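Local coordinates for plasmodesmata-located protein 5 (Arabidopsis thaliana, PDB 6GRE) that modulates cell-to-cell trafficking, restricting plasmodesmatal permeability during salicylic acid-triggered immune responses through regulation of callose deposition, and is required for systemic acquired resistance, at residues A40-A45 with G62-R67; N123-P128 with S190-A195; S153-G158 with Q176-L181; G160-V165 with A207-G212. All coordinates share one frame; numbering follows the deposited sequence. Where two conformers were deposited one is given.

Overall arrangement
Interaction 1 belongs to the first Gnk2-homologous (DUF26) domain of the extracellular region, interactions 2, 3 and 4 to the second. Interactions 3 and 4, centres 14 Å apart, share a five-stranded antiparallel sheet; Gly157 O lies 2.7 Å from Gly164 N, a probable hydrogen bond joining neighbouring strands 154-159 and 162-168. Interactions 2 and 4, centres 12 Å apart, meet where the ring of Phe209 reaches the backbone at Cys192 and Ala195. Interactions 2 and 3 both use helix 174-192 but stay about 10 Å apart at their nearest atoms. Between the domains, Arg67 of interaction 1 packs against Tyr154 and Arg208, beside the sodium ion bound by Asp69 and Tyr154.

Interaction 1 (A40-A45 with G62-R67); sequences AQTRYA and GIYQCR. With NAG (2-acetamido-2-deoxy-beta-D-glucopyranose), chain F; SO4 (sulfate ion), chain L.
Tyr64 and Thr42 make the shortest polar contact between 40-45 and 62-67: Tyr64 OH donates to Thr42 O at 2.6 Å, from above the carbonyl plane (47° out of it). Tyr64 CG lies between backbone N and carbonyl carbon (chi1 71°), and Ala45 N sits over one face of the ring; Ser38 OG also bonds the hydroxyl.

Backbone bonds set the antiparallel register. Cys66 N donates to Arg43 O at 2.8 Å, nearly straight at 170°. Ala45 and Tyr64 form the hydrogen-bonded pair, with Tyr64 N to Ala45 O at 3.3 Å and a weak return bond, whereas Tyr44 and Gln65 form the non-hydrogen-bonded pair.

Apolar contacts differ on the two faces. Ala45 CB meets the Tyr64 rim at CE1 (3.7 Å). On the face carrying Tyr44 and Gln65, the Tyr44 and Ile63 side chains cross, with Tyr44 CE1 4.0 Å from Ile63 CB.

Two bound groups extend the contact. Tyr44 OH donates to O7 of an N-acetylglucosamine at 2.7 Å, at the ring edge. A sulfate, probably from the crystallisation liquor, takes Arg43 N on O4 and Arg43 NH1 on O1, while Arg43 NE turns to Leu70 O.

The arrangement is the open end of a beta hairpin, strands 44-49 and 60-66, in the first Gnk2-homologous domain, where the Cys66-Cys75 disulfide ties it to helix 72-90.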
loop_
_atom_site.group_PDB
_atom_site.type_symbol
_atom_site.label_atom_id
_atom_site.label_comp_id
_atom_site.label_asym_id
_atom_site.label_seq_id
_atom_site.Cartn_x
_atom_site.Cartn_y
_atom_site.Cartn_z
ATOM N N ALA A 40 -0.269 -17.440 3.362
ATOM C CA ALA A 40 -0.313 -18.439 4.420
ATOM C C ALA A 40 0.904 -18.296 5.346
ATOM O O ALA A 40 0.818 -18.622 6.526
ATOM C CB ALA A 40 -0.392 -19.824 3.821
ATOM N N GLN A 41 2.033 -17.818 4.809
ATOM C CA GLN A 41 3.314 -17.783 5.532
ATOM C C GLN A 41 3.676 -16.375 6.030
ATOM O O GLN A 41 4.323 -16.235 7.063
ATOM C CB GLN A 41 4.447 -18.295 4.640
ATOM C CG GLN A 41 4.262 -19.735 4.175
ATOM C CD GLN A 41 4.074 -19.821 2.679
ATOM O OE1 GLN A 41 4.987 -19.532 1.905
ATOM N NE2 GLN A 41 2.882 -20.215 2.255
ATOM N N THR A 42 3.312 -15.323 5.292
ATOM C CA THR A 42 3.889 -14.009 5.560
ATOM C C THR A 42 2.982 -12.904 5.013
ATOM O O THR A 42 2.227 -13.096 4.061
ATOM C CB THR A 42 5.288 -13.900 4.946
ATOM O OG1 THR A 42 5.854 -12.641 5.317
ATOM C CG2 THR A 42 5.290 -14.034 3.436
ATOM N N ARG A 43 3.064 -11.741 5.659
ATOM C CA ARG A 43 2.253 -10.597 5.269
ATOM C C ARG A 43 2.912 -9.781 4.157
ATOM O O ARG A 43 2.283 -8.872 3.638
ATOM C CB ARG A 43 2.053 -9.665 6.461
ATOM C CG ARG A 43 1.227 -10.280 7.575
ATOM C CD ARG A 43 1.159 -9.306 8.744
ATOM N NE ARG A 43 0.570 -9.932 9.910
ATOM C CZ ARG A 43 1.254 -10.446 10.917
ATOM N NH1 ARG A 43 2.572 -10.408 10.937
ATOM N NH2 ARG A 43 0.594 -10.997 11.913
ATOM N N TYR A 44 4.173 -10.058 3.834
ATOM C CA TYR A 44 4.866 -9.359 2.789
ATOM C C TYR A 44 5.813 -10.335 2.097
ATOM O O TYR A 44 6.523 -11.045 2.767
ATOM C CB TYR A 44 5.666 -8.165 3.318
ATOM C CG TYR A 44 6.671 -7.648 2.329
ATOM C CD1 TYR A 44 6.292 -6.825 1.271
ATOM C CD2 TYR A 44 8.001 -8.040 2.388
ATOM C CE1 TYR A 44 7.208 -6.381 0.336
ATOM C CE2 TYR A 44 8.921 -7.613 1.456
ATOM C CZ TYR A 44 8.532 -6.783 0.416
ATOM O OH TYR A 44 9.451 -6.378 -0.499
ATOM N N ALA A 45 5.834 -10.299 0.767
ATOM C CA ALA A 45 6.811 -11.045 -0.012
ATOM C C ALA A 45 7.006 -10.383 -1.370
ATOM O O ALA A 45 6.106 -9.714 -1.866
ATOM C CB ALA A 45 6.390 -12.489 -0.164
ATOM N N GLY A 62 6.972 -8.460 -8.594
ATOM C CA GLY A 62 5.838 -8.008 -7.813
ATOM C C GLY A 62 6.021 -8.196 -6.332
ATOM O O GLY A 62 6.897 -8.931 -5.848
ATOM N N ILE A 63 5.124 -7.520 -5.604
ATOM C CA ILE A 63 4.977 -7.719 -4.179
ATOM C C ILE A 63 3.492 -7.784 -3.826
ATOM O O ILE A 63 2.637 -7.256 -4.558
ATOM C CB ILE A 63 5.650 -6.586 -3.369
ATOM C CG1 ILE A 63 4.922 -5.247 -3.558
ATOM C CG2 ILE A 63 7.127 -6.470 -3.693
ATOM C CD1 ILE A 63 5.323 -4.158 -2.579
ATOM N N TYR A 64 3.211 -8.369 -2.666
ATOM C CA TYR A 64 1.992 -8.004 -1.949
ATOM C C TYR A 64 2.371 -7.606 -0.531
ATOM O O TYR A 64 3.437 -7.950 -0.027
ATOM C CB TYR A 64 0.986 -9.147 -1.878
ATOM C CG TYR A 64 1.425 -10.255 -0.966
ATOM C CD1 TYR A 64 2.254 -11.262 -1.443
ATOM C CD2 TYR A 64 1.037 -10.313 0.364
ATOM C CE1 TYR A 64 2.701 -12.278 -0.619
ATOM C CE2 TYR A 64 1.474 -11.327 1.199
ATOM C CZ TYR A 64 2.317 -12.316 0.708
ATOM O OH TYR A 64 2.749 -13.337 1.507
ATOM N N GLN A 65 1.484 -6.850 0.113
ATOM C CA GLN A 65 1.681 -6.503 1.488
ATOM C C GLN A 65 0.341 -6.301 2.175
ATOM O O GLN A 65 -0.486 -5.531 1.729
ATOM C CB GLN A 65 2.457 -5.208 1.630
ATOM C CG GLN A 65 2.785 -4.899 3.085
ATOM C CD GLN A 65 3.803 -3.796 3.157
ATOM O OE1 GLN A 65 4.107 -3.263 4.230
ATOM N NE2 GLN A 65 4.368 -3.470 2.010
ATOM N N CYS A 66 0.171 -7.046 3.265
ATOM C CA CYS A 66 -0.996 -6.913 4.135
ATOM C C CYS A 66 -0.656 -5.980 5.296
ATOM O O CYS A 66 0.493 -5.888 5.705
ATOM C CB CYS A 66 -1.412 -8.276 4.673
ATOM S SG CYS A 66 -2.101 -9.320 3.358
ATOM N N ARG A 67 -1.702 -5.360 5.846
ATOM C CA ARG A 67 -1.600 -4.616 7.091
ATOM C C ARG A 67 -0.845 -5.490 8.105
ATOM O O ARG A 67 -1.068 -6.711 8.179
ATOM C CB ARG A 67 -3.018 -4.250 7.540
ATOM C CG ARG A 67 -3.256 -2.798 7.913
ATOM C CD ARG A 67 -4.679 -2.645 8.425
ATOM N NE ARG A 67 -4.878 -3.462 9.617
ATOM C CZ ARG A 67 -6.049 -3.881 10.081
ATOM N NH1 ARG A 67 -7.164 -3.649 9.409
ATOM N NH2 ARG A 67 -6.085 -4.550 11.222
HETATM C C1 NAG F . 12.951 -10.346 -1.920
HETATM C C2 NAG F . 13.661 -9.720 -0.718
HETATM C C3 NAG F . 14.987 -10.430 -0.415
HETATM C C4 NAG F . 14.902 -11.956 -0.561
HETATM C C5 NAG F . 14.187 -12.364 -1.858
HETATM C C6 NAG F . 14.064 -13.880 -2.056
HETATM C C7 NAG F . 13.027 -7.305 -0.649
HETATM C C8 NAG F . 13.576 -5.919 -0.888
HETATM N N2 NAG F . 13.905 -8.304 -0.935
HETATM O O3 NAG F . 15.357 -10.097 0.924
HETATM O O4 NAG F . 16.223 -12.513 -0.534
HETATM O O5 NAG F . 12.886 -11.775 -1.843
HETATM O O6 NAG F . 12.901 -14.367 -1.376
HETATM O O7 NAG F . 11.869 -7.487 -0.228
HETATM S S SO4 L . 5.497 -10.463 8.413
HETATM O O1 SO4 L . 4.804 -9.526 9.346
HETATM O O2 SO4 L . 6.013 -9.745 7.218
HETATM O O3 SO4 L . 6.626 -11.109 9.128
HETATM O O4 SO4 L . 4.534 -11.523 8.011
#

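Interaction 2 (N123-P128 with S190-A195); sequences NKCGQP and SDCGMA. With EDO (1,2-ethanediol), chain J.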
loop_
_atom_site.group_PDB
_atom_site.type_symbol
_atom_site.label_atom_id
_atom_site.label_comp_id
_atom_site.label_asym_id
_atom_site.label_seq_id
_atom_site.Cartn_x
_atom_site.Cartn_y
_atom_site.Cartn_z
ATOM N N ASN A 123 -4.895 11.812 -1.670
ATOM C CA ASN A 123 -5.079 12.407 -0.361
ATOM C C ASN A 123 -6.526 12.880 -0.273
ATOM O O ASN A 123 -6.959 13.703 -1.080
ATOM C CB ASN A 123 -4.083 13.544 -0.156
ATOM C CG ASN A 123 -4.235 14.401 1.077
ATOM O OD1 ASN A 123 -3.736 15.519 1.069
ATOM N ND2 ASN A 123 -4.898 13.925 2.109
ATOM N N LYS A 124 -7.277 12.365 0.696
ATOM C CA LYS A 124 -8.622 12.863 0.944
ATOM C C LYS A 124 -8.745 13.168 2.427
ATOM O O LYS A 124 -8.218 12.430 3.271
ATOM C CB LYS A 124 -9.702 11.853 0.552
ATOM C CG LYS A 124 -11.128 12.365 0.702
ATOM C CD LYS A 124 -12.162 11.622 -0.062
ATOM C CE LYS A 124 -13.470 12.385 -0.021
ATOM N NZ LYS A 124 -14.588 11.532 -0.489
ATOM N N CYS A 125 -9.359 14.295 2.762
ATOM C CA CYS A 125 -9.648 14.704 4.131
ATOM C C CYS A 125 -11.141 14.614 4.422
ATOM O O CYS A 125 -11.982 14.861 3.544
ATOM C CB CYS A 125 -9.248 16.135 4.406
ATOM S SG CYS A 125 -7.486 16.482 4.158
ATOM N N GLY A 126 -11.476 14.319 5.674
ATOM C CA GLY A 126 -12.870 14.383 6.133
ATOM C C GLY A 126 -13.307 15.818 6.339
ATOM O O GLY A 126 -12.561 16.771 6.093
ATOM N N GLN A 127 -14.541 15.992 6.847
ATOM C CA GLN A 127 -15.070 17.336 7.135
ATOM C C GLN A 127 -14.468 17.850 8.440
ATOM O O GLN A 127 -13.986 17.059 9.261
ATOM C CB GLN A 127 -16.600 17.345 7.089
ATOM C CG GLN A 127 -17.287 16.304 7.954
ATOM C CD GLN A 127 -18.753 16.212 7.595
ATOM O OE1 GLN A 127 -19.536 17.113 7.876
ATOM N NE2 GLN A 127 -19.131 15.132 6.942
ATOM N N PRO A 128 -14.432 19.186 8.694
ATOM C CA PRO A 128 -13.764 19.731 9.878
ATOM C C PRO A 128 -14.366 19.227 11.196
ATOM O O PRO A 128 -15.565 19.016 11.255
ATOM C CB PRO A 128 -13.992 21.251 9.836
ATOM C CG PRO A 128 -14.360 21.538 8.409
ATOM C CD PRO A 128 -14.930 20.266 7.820
ATOM N N SER A 190 -0.905 18.500 8.042
ATOM C CA SER A 190 -1.046 19.860 7.541
ATOM C C SER A 190 -2.407 20.042 6.875
ATOM O O SER A 190 -3.096 21.044 7.081
ATOM C CB SER A 190 0.051 20.208 6.575
ATOM O OG SER A 190 1.301 20.308 7.246
ATOM N N ASP A 191 -2.812 19.042 6.105
ATOM C CA ASP A 191 -4.019 19.191 5.314
ATOM C C ASP A 191 -5.272 18.653 5.993
ATOM O O ASP A 191 -6.338 19.260 5.789
ATOM C CB ASP A 191 -3.842 18.605 3.930
ATOM C CG ASP A 191 -2.983 19.520 3.064
ATOM O OD1 ASP A 191 -2.928 20.709 3.375
ATOM O OD2 ASP A 191 -2.369 19.023 2.175
ATOM N N CYS A 192 -5.179 17.558 6.762
ATOM C CA CYS A 192 -6.357 16.894 7.344
ATOM C C CYS A 192 -6.355 16.955 8.883
ATOM O O CYS A 192 -7.242 16.381 9.474
ATOM C CB CYS A 192 -6.455 15.418 6.976
ATOM S SG CYS A 192 -6.402 15.056 5.204
ATOM N N GLY A 193 -5.407 17.647 9.508
ATOM C CA GLY A 193 -5.189 17.509 10.963
ATOM C C GLY A 193 -6.345 18.046 11.794
ATOM O O GLY A 193 -6.487 17.671 12.939
ATOM N N MET A 194 -7.146 18.935 11.200
ATOM C CA MET A 194 -8.301 19.527 11.872
ATOM C C MET A 194 -9.612 18.850 11.444
ATOM O O MET A 194 -10.681 19.281 11.902
ATOM C CB MET A 194 -8.371 21.030 11.577
ATOM C CG MET A 194 -7.117 21.765 12.006
ATOM S SD MET A 194 -7.326 23.564 12.086
ATOM C CE MET A 194 -8.361 23.714 13.541
ATOM N N ALA A 195 -9.532 17.793 10.614
ATOM C CA ALA A 195 -10.670 17.120 10.005
ATOM C C ALA A 195 -11.020 15.835 10.776
ATOM O O ALA A 195 -10.237 15.310 11.577
ATOM C CB ALA A 195 -10.365 16.779 8.563
HETATM C C1 EDO J . -15.150 15.965 3.689
HETATM O O1 EDO J . -14.699 14.931 2.819
HETATM C C2 EDO J . -14.582 17.323 3.358
HETATM O O2 EDO J . -15.268 18.404 4.006
HETATM O O HOH W 1 -2.520 17.056 -0.620
#
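Cys125 and Cys192 are joined by a disulfide, SG to SG 2.1 Å, with a torsion of -75° about the S-S bond. In both cysteines SG stands anti to the carbonyl carbon, and their CA atoms are 5.1 Å apart. No direct hydrogen bond links the two segments, so this covalent bridge is their firm connection.

Polar contact passes through water. One water donates to Asn123 OD1 at 2.6 Å and, weakly, to Asp191 OD2; the amide and carboxylate planes are only 19° apart. Asn123 ND2 lies 3.6 Å from Cys192 SG and donates to Tyr199 O, which steadies the amide.

Van der Waals contact centres on Ala195. Its CB comes within 3.3 Å of Gly126 O, and its CA makes a CA-H...O contact with Gln127 O at 3.4 Å. A type I turn from Cys192 to Ala195, closed by Ala195 N to Cys192 O at 2.9 Å, brings the alanine beside Pro128, where the backbones form a single bridge.

The disulfide thus pins the C-terminal part of helix 174-192 to strand 120-125, an outermost strand of the second domain's sheet, whose neighbour 198-202 pairs with Lys124 through Tyr199.

Interaction 3 (S153-G158 with Q176-L181); sequences SYRTGG and QCQDCL. With NA (sodium ion), chain K; EDO (1,2-ethanediol), chain I.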
loop_
_atom_site.group_PDB
_atom_site.type_symbol
_atom_site.label_atom_id
_atom_site.label_comp_id
_atom_site.label_asym_id
_atom_site.label_seq_id
_atom_site.Cartn_x
_atom_site.Cartn_y
_atom_site.Cartn_z
ATOM N N SER A 153 7.848 -0.674 9.748
ATOM C CA SER A 153 7.152 -0.418 8.504
ATOM C C SER A 153 5.637 -0.383 8.675
ATOM O O SER A 153 4.926 -0.050 7.736
ATOM C CB SER A 153 7.555 -1.414 7.468
ATOM O OG SER A 153 8.949 -1.223 7.191
ATOM N N TYR A 154 5.137 -0.807 9.838
ATOM C CA TYR A 154 3.700 -0.756 10.132
ATOM C C TYR A 154 3.515 -0.134 11.507
ATOM O O TYR A 154 4.095 -0.607 12.493
ATOM C CB TYR A 154 3.043 -2.138 10.141
ATOM C CG TYR A 154 1.564 -2.076 10.378
ATOM C CD1 TYR A 154 0.730 -1.502 9.443
ATOM C CD2 TYR A 154 1.007 -2.517 11.571
ATOM C CE1 TYR A 154 -0.627 -1.390 9.656
ATOM C CE2 TYR A 154 -0.359 -2.459 11.782
ATOM C CZ TYR A 154 -1.178 -1.863 10.837
ATOM O OH TYR A 154 -2.542 -1.783 10.968
ATOM N N ARG A 155 2.786 0.967 11.580
ATOM C CA ARG A 155 2.704 1.732 12.808
ATOM C C ARG A 155 1.246 2.091 13.071
ATOM O O ARG A 155 0.524 2.449 12.169
ATOM C CB ARG A 155 3.476 3.038 12.688
ATOM C CG ARG A 155 4.934 2.821 12.311
ATOM C CD ARG A 155 5.588 4.131 12.045
ATOM N NE ARG A 155 6.889 3.906 11.438
ATOM C CZ ARG A 155 7.787 4.850 11.292
ATOM N NH1 ARG A 155 7.489 6.096 11.605
ATOM N NH2 ARG A 155 8.963 4.539 10.755
ATOM N N THR A 156 0.827 1.990 14.329
ATOM C CA THR A 156 -0.533 2.372 14.688
ATOM C C THR A 156 -0.490 3.155 15.995
ATOM O O THR A 156 0.458 3.046 16.776
ATOM C CB THR A 156 -1.475 1.185 14.869
ATOM O OG1 THR A 156 -0.993 0.338 15.922
ATOM C CG2 THR A 156 -1.583 0.328 13.632
ATOM N N GLY A 157 -1.472 4.033 16.176
ATOM C CA GLY A 157 -1.615 4.810 17.367
ATOM C C GLY A 157 -3.066 5.140 17.593
ATOM O O GLY A 157 -3.828 5.271 16.639
ATOM N N GLY A 158 -3.491 5.282 18.836
ATOM C CA GLY A 158 -4.862 5.647 19.095
ATOM C C GLY A 158 -5.000 6.322 20.440
ATOM O O GLY A 158 -4.226 6.084 21.372
ATOM N N GLN A 176 14.453 4.705 4.359
ATOM C CA GLN A 176 13.529 5.093 3.258
ATOM C C GLN A 176 12.093 5.161 3.791
ATOM O O GLN A 176 11.333 6.058 3.456
ATOM C CB GLN A 176 13.596 4.058 2.149
ATOM C CG GLN A 176 14.867 4.168 1.316
ATOM C CD GLN A 176 14.945 3.049 0.311
ATOM O OE1 GLN A 176 14.592 1.905 0.591
ATOM N NE2 GLN A 176 15.354 3.404 -0.911
ATOM N N CYS A 177 11.767 4.191 4.628
ATOM C CA CYS A 177 10.439 4.134 5.236
ATOM C C CYS A 177 10.165 5.394 6.060
ATOM O O CYS A 177 9.131 6.048 5.889
ATOM C CB CYS A 177 10.301 2.894 6.088
ATOM S SG CYS A 177 8.713 2.808 6.962
ATOM N N GLN A 178 11.102 5.751 6.950
ATOM C CA GLN A 178 10.905 6.928 7.745
ATOM C C GLN A 178 10.785 8.196 6.882
ATOM O O GLN A 178 10.012 9.107 7.199
ATOM C CB GLN A 178 12.007 7.064 8.804
ATOM C CG GLN A 178 11.812 8.290 9.660
ATOM C CD GLN A 178 10.554 8.238 10.505
ATOM O OE1 GLN A 178 10.081 7.158 10.826
ATOM N NE2 GLN A 178 10.105 9.384 10.987
ATOM N N ASP A 179 11.576 8.294 5.804
ATOM C CA ASP A 179 11.542 9.428 4.918
ATOM C C ASP A 179 10.157 9.508 4.252
ATOM O O ASP A 179 9.560 10.587 4.211
ATOM C CB ASP A 179 12.664 9.333 3.886
ATOM C CG ASP A 179 12.806 10.548 2.995
ATOM O OD1 ASP A 179 12.419 11.644 3.414
ATOM O OD2 ASP A 179 13.335 10.376 1.875
ATOM N N CYS A 180 9.685 8.370 3.724
ATOM C CA CYS A 180 8.376 8.349 3.067
ATOM C C CYS A 180 7.289 8.771 4.082
ATOM O O CYS A 180 6.441 9.613 3.801
ATOM C CB CYS A 180 8.144 6.978 2.465
ATOM S SG CYS A 180 6.740 6.960 1.324
ATOM N N LEU A 181 7.297 8.121 5.245
ATOM C CA LEU A 181 6.264 8.408 6.265
ATOM C C LEU A 181 6.330 9.831 6.797
ATOM O O LEU A 181 5.290 10.434 7.073
ATOM C CB LEU A 181 6.349 7.408 7.410
ATOM C CG LEU A 181 5.854 6.022 7.061
ATOM C CD1 LEU A 181 5.962 5.094 8.259
ATOM C CD2 LEU A 181 4.440 6.063 6.515
HETATM NA NA NA K . -3.898 -2.344 13.170
HETATM C C1 EDO I . 16.451 6.667 -0.886
HETATM O O1 EDO I . 16.732 5.716 -1.870
HETATM C C2 EDO I . 16.719 8.043 -1.442
HETATM O O2 EDO I . 15.544 8.826 -1.253
#
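Arg155 reaches from strand 154-159 to Gln178 and Leu181 of helix 174-192, docking a helix against the antiparallel sheet of the second Gnk2-homologous (DUF26) domain. The short axes stay 11.7 Å apart with a 45° angle between their directions, a separation bridged by long side chains. Arg155 has 73 Å² covered by the helix segment, more than any other residue here, followed by Cys177 with 43 Å² and Leu181 with 35 Å².

The arginine chain is extended from CG to NE and carries its guanidinium to Gln178. There Arg155 NH1 (2.9 Å) and NH2 (2.8 Å) both donate to the one atom Gln178 OE1, an end-on grip with the acceptor in the guanidinium plane. The two planar groups are nearly coplanar, 16° apart, although the side chains cross at about a right angle. A bend in the glutamine at chi2 (65°) places CD off the extended path. Further bonds fix both partners: Arg155 NE donates to Gly152 O and NH1 to Leu147 O, while Gln178 NE2 donates to Gly148 O. The carbonyl oxygens of Gln178, Leu147 and Gly152 thus probably offset part of the cost of burying the charge.

Cys177 supplies the sulfur side. Its SG, anti to the backbone N, rests 3.9 Å from Ser153 CA and is tied to Cys168, on neighbouring strand 162-168, by a disulfide. The same strand also packs on Leu181 through Ala166 and Cys168.

Leu181 approaches Arg155 tip to tip, and its CD1 methyl sits over the centre of one guanidinium face, 3.5 Å from Arg155 CZ.

Interaction 4 (G160-V165 with A207-G212); sequences GNVQGV and ARFSVG
Asn161 opens the pairing opposite Gly212, whose N donates to Asn161 O at 3.0 Å from 39° above the carbonyl plane. A water donates to the same Asn161 O and to Gly212 O while accepting from Ser210 OG, so that it links all three.

Val162 and Val211 follow as a non-hydrogen-bonded pair. Their side chains lie side by side and point the same way, with Val162 CG2 4.2 Å from Val211 CG1. The other methyl of Val162, CG1, comes to the edge of the Phe209 ring near CD2. On this face Val162 and Phe209 also touch helix 134-149, and Phe209 reaches helix 174-192.

Gln163 turns to the other face with Ser210 as a hydrogen-bonded pair: Gln163 N to Ser210 O is 3.0 Å, and Ser210 N returns to Gln163 O at 2.8 Å.

Gly164 faces Phe209 with CA atoms only 4.1 Å apart. Gly164 CA makes a CA-H...O contact with Arg208 O, 3.2 Å between CA and O, and Phe209 CB lies 4.1 Å from Gly164 CA.

Val165 pairs with Arg208 through two more backbone bonds, Val165 N to Arg208 O and its return. The extended arginine passes Val165 CB obliquely with NE, and its guanidinium bonds Glu101 O and Tyr201 OH.

The chemistry implies a two-sided sheet: paired backbone bonds set the 167° antiparallel run, one face turns Val162 and Phe209 to the helices with Val211 beside Val162, and the other is mixed, with Gln163, Ser210 and Arg208 alongside Val165.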
loop_
_atom_site.group_PDB
_atom_site.type_symbol
_atom_site.label_atom_id
_atom_site.label_comp_id
_atom_site.label_asym_id
_atom_site.label_seq_id
_atom_site.Cartn_x
_atom_site.Cartn_y
_atom_site.Cartn_z
ATOM N N GLY A 160 -8.528 7.578 22.719
ATOM C CA GLY A 160 -9.970 7.708 22.672
ATOM C C GLY A 160 -10.543 7.004 21.475
ATOM O O GLY A 160 -10.245 5.855 21.218
ATOM N N ASN A 161 -11.335 7.743 20.686
ATOM C CA ASN A 161 -11.962 7.231 19.510
ATOM C C ASN A 161 -11.164 7.603 18.245
ATOM O O ASN A 161 -11.664 7.432 17.158
ATOM C CB ASN A 161 -13.397 7.771 19.413
ATOM C CG ASN A 161 -13.491 9.270 19.198
ATOM O OD1 ASN A 161 -12.517 10.019 19.275
ATOM N ND2 ASN A 161 -14.704 9.744 18.944
ATOM N N VAL A 162 -9.953 8.127 18.423
ATOM C CA VAL A 162 -9.119 8.536 17.294
ATOM C C VAL A 162 -8.113 7.426 17.039
ATOM O O VAL A 162 -7.412 6.967 17.969
ATOM C CB VAL A 162 -8.391 9.857 17.554
ATOM C CG1 VAL A 162 -7.528 10.279 16.366
ATOM C CG2 VAL A 162 -9.365 10.947 17.942
ATOM N N GLN A 163 -8.005 7.002 15.793
ATOM C CA GLN A 163 -7.108 5.891 15.441
ATOM C C GLN A 163 -6.262 6.337 14.249
ATOM O O GLN A 163 -6.827 6.866 13.295
ATOM C CB GLN A 163 -7.907 4.636 15.101
ATOM C CG GLN A 163 -8.545 3.971 16.320
ATOM C CD GLN A 163 -9.638 3.016 15.902
ATOM O OE1 GLN A 163 -9.388 2.016 15.233
ATOM N NE2 GLN A 163 -10.872 3.342 16.259
ATOM N N GLY A 164 -4.976 6.006 14.255
ATOM C CA GLY A 164 -4.096 6.252 13.121
ATOM C C GLY A 164 -3.360 5.002 12.725
ATOM O O GLY A 164 -3.061 4.131 13.562
ATOM N N VAL A 165 -3.073 4.897 11.434
ATOM C CA VAL A 165 -2.320 3.801 10.868
ATOM C C VAL A 165 -1.350 4.385 9.850
ATOM O O VAL A 165 -1.717 5.233 9.020
ATOM C CB VAL A 165 -3.226 2.755 10.199
ATOM C CG1 VAL A 165 -2.449 1.598 9.571
ATOM C CG2 VAL A 165 -4.277 2.228 11.153
ATOM N N ALA A 207 -0.312 7.095 5.241
ATOM C CA ALA A 207 -0.662 7.409 6.615
ATOM C C ALA A 207 -2.138 7.809 6.615
ATOM O O ALA A 207 -2.571 8.539 5.713
ATOM C CB ALA A 207 0.196 8.509 7.161
ATOM N N ARG A 208 -2.904 7.363 7.611
ATOM C CA ARG A 208 -4.306 7.680 7.643
ATOM C C ARG A 208 -4.790 7.725 9.089
ATOM O O ARG A 208 -4.172 7.130 9.995
ATOM C CB ARG A 208 -5.107 6.654 6.832
ATOM C CG ARG A 208 -5.015 5.216 7.300
ATOM C CD ARG A 208 -5.680 4.261 6.304
ATOM N NE ARG A 208 -5.692 2.892 6.808
ATOM C CZ ARG A 208 -5.584 1.782 6.071
ATOM N NH1 ARG A 208 -5.400 1.840 4.760
ATOM N NH2 ARG A 208 -5.687 0.601 6.664
ATOM N N PHE A 209 -5.889 8.418 9.308
ATOM C CA PHE A 209 -6.483 8.442 10.625
ATOM C C PHE A 209 -8.000 8.556 10.498
ATOM O O PHE A 209 -8.550 8.995 9.493
ATOM C CB PHE A 209 -5.914 9.525 11.540
ATOM C CG PHE A 209 -6.488 10.906 11.356
ATOM C CD1 PHE A 209 -6.153 11.638 10.248
ATOM C CD2 PHE A 209 -7.278 11.502 12.325
ATOM C CE1 PHE A 209 -6.679 12.904 10.061
ATOM C CE2 PHE A 209 -7.765 12.785 12.170
ATOM C CZ PHE A 209 -7.452 13.496 11.035
ATOM N N SER A 210 -8.665 8.157 11.582
ATOM C CA SER A 210 -10.125 8.217 11.642
ATOM C C SER A 210 -10.517 8.746 13.020
ATOM O O SER A 210 -9.813 8.542 13.983
ATOM C CB SER A 210 -10.737 6.863 11.372
ATOM O OG SER A 210 -10.231 5.887 12.279
ATOM N N VAL A 211 -11.640 9.465 13.084
ATOM C CA VAL A 211 -12.172 9.985 14.339
ATOM C C VAL A 211 -13.585 9.439 14.450
ATOM O O VAL A 211 -14.423 9.771 13.621
ATOM C CB VAL A 211 -12.185 11.521 14.402
ATOM C CG1 VAL A 211 -12.756 12.019 15.728
ATOM C CG2 VAL A 211 -10.819 12.133 14.133
ATOM N N GLY A 212 -13.851 8.641 15.477
ATOM C CA GLY A 212 -15.156 7.993 15.613
ATOM C C GLY A 212 -15.338 6.889 14.586
ATOM O O GLY A 212 -14.366 6.406 13.985
HETATM O O HOH W 2 -11.676 5.977 14.709
#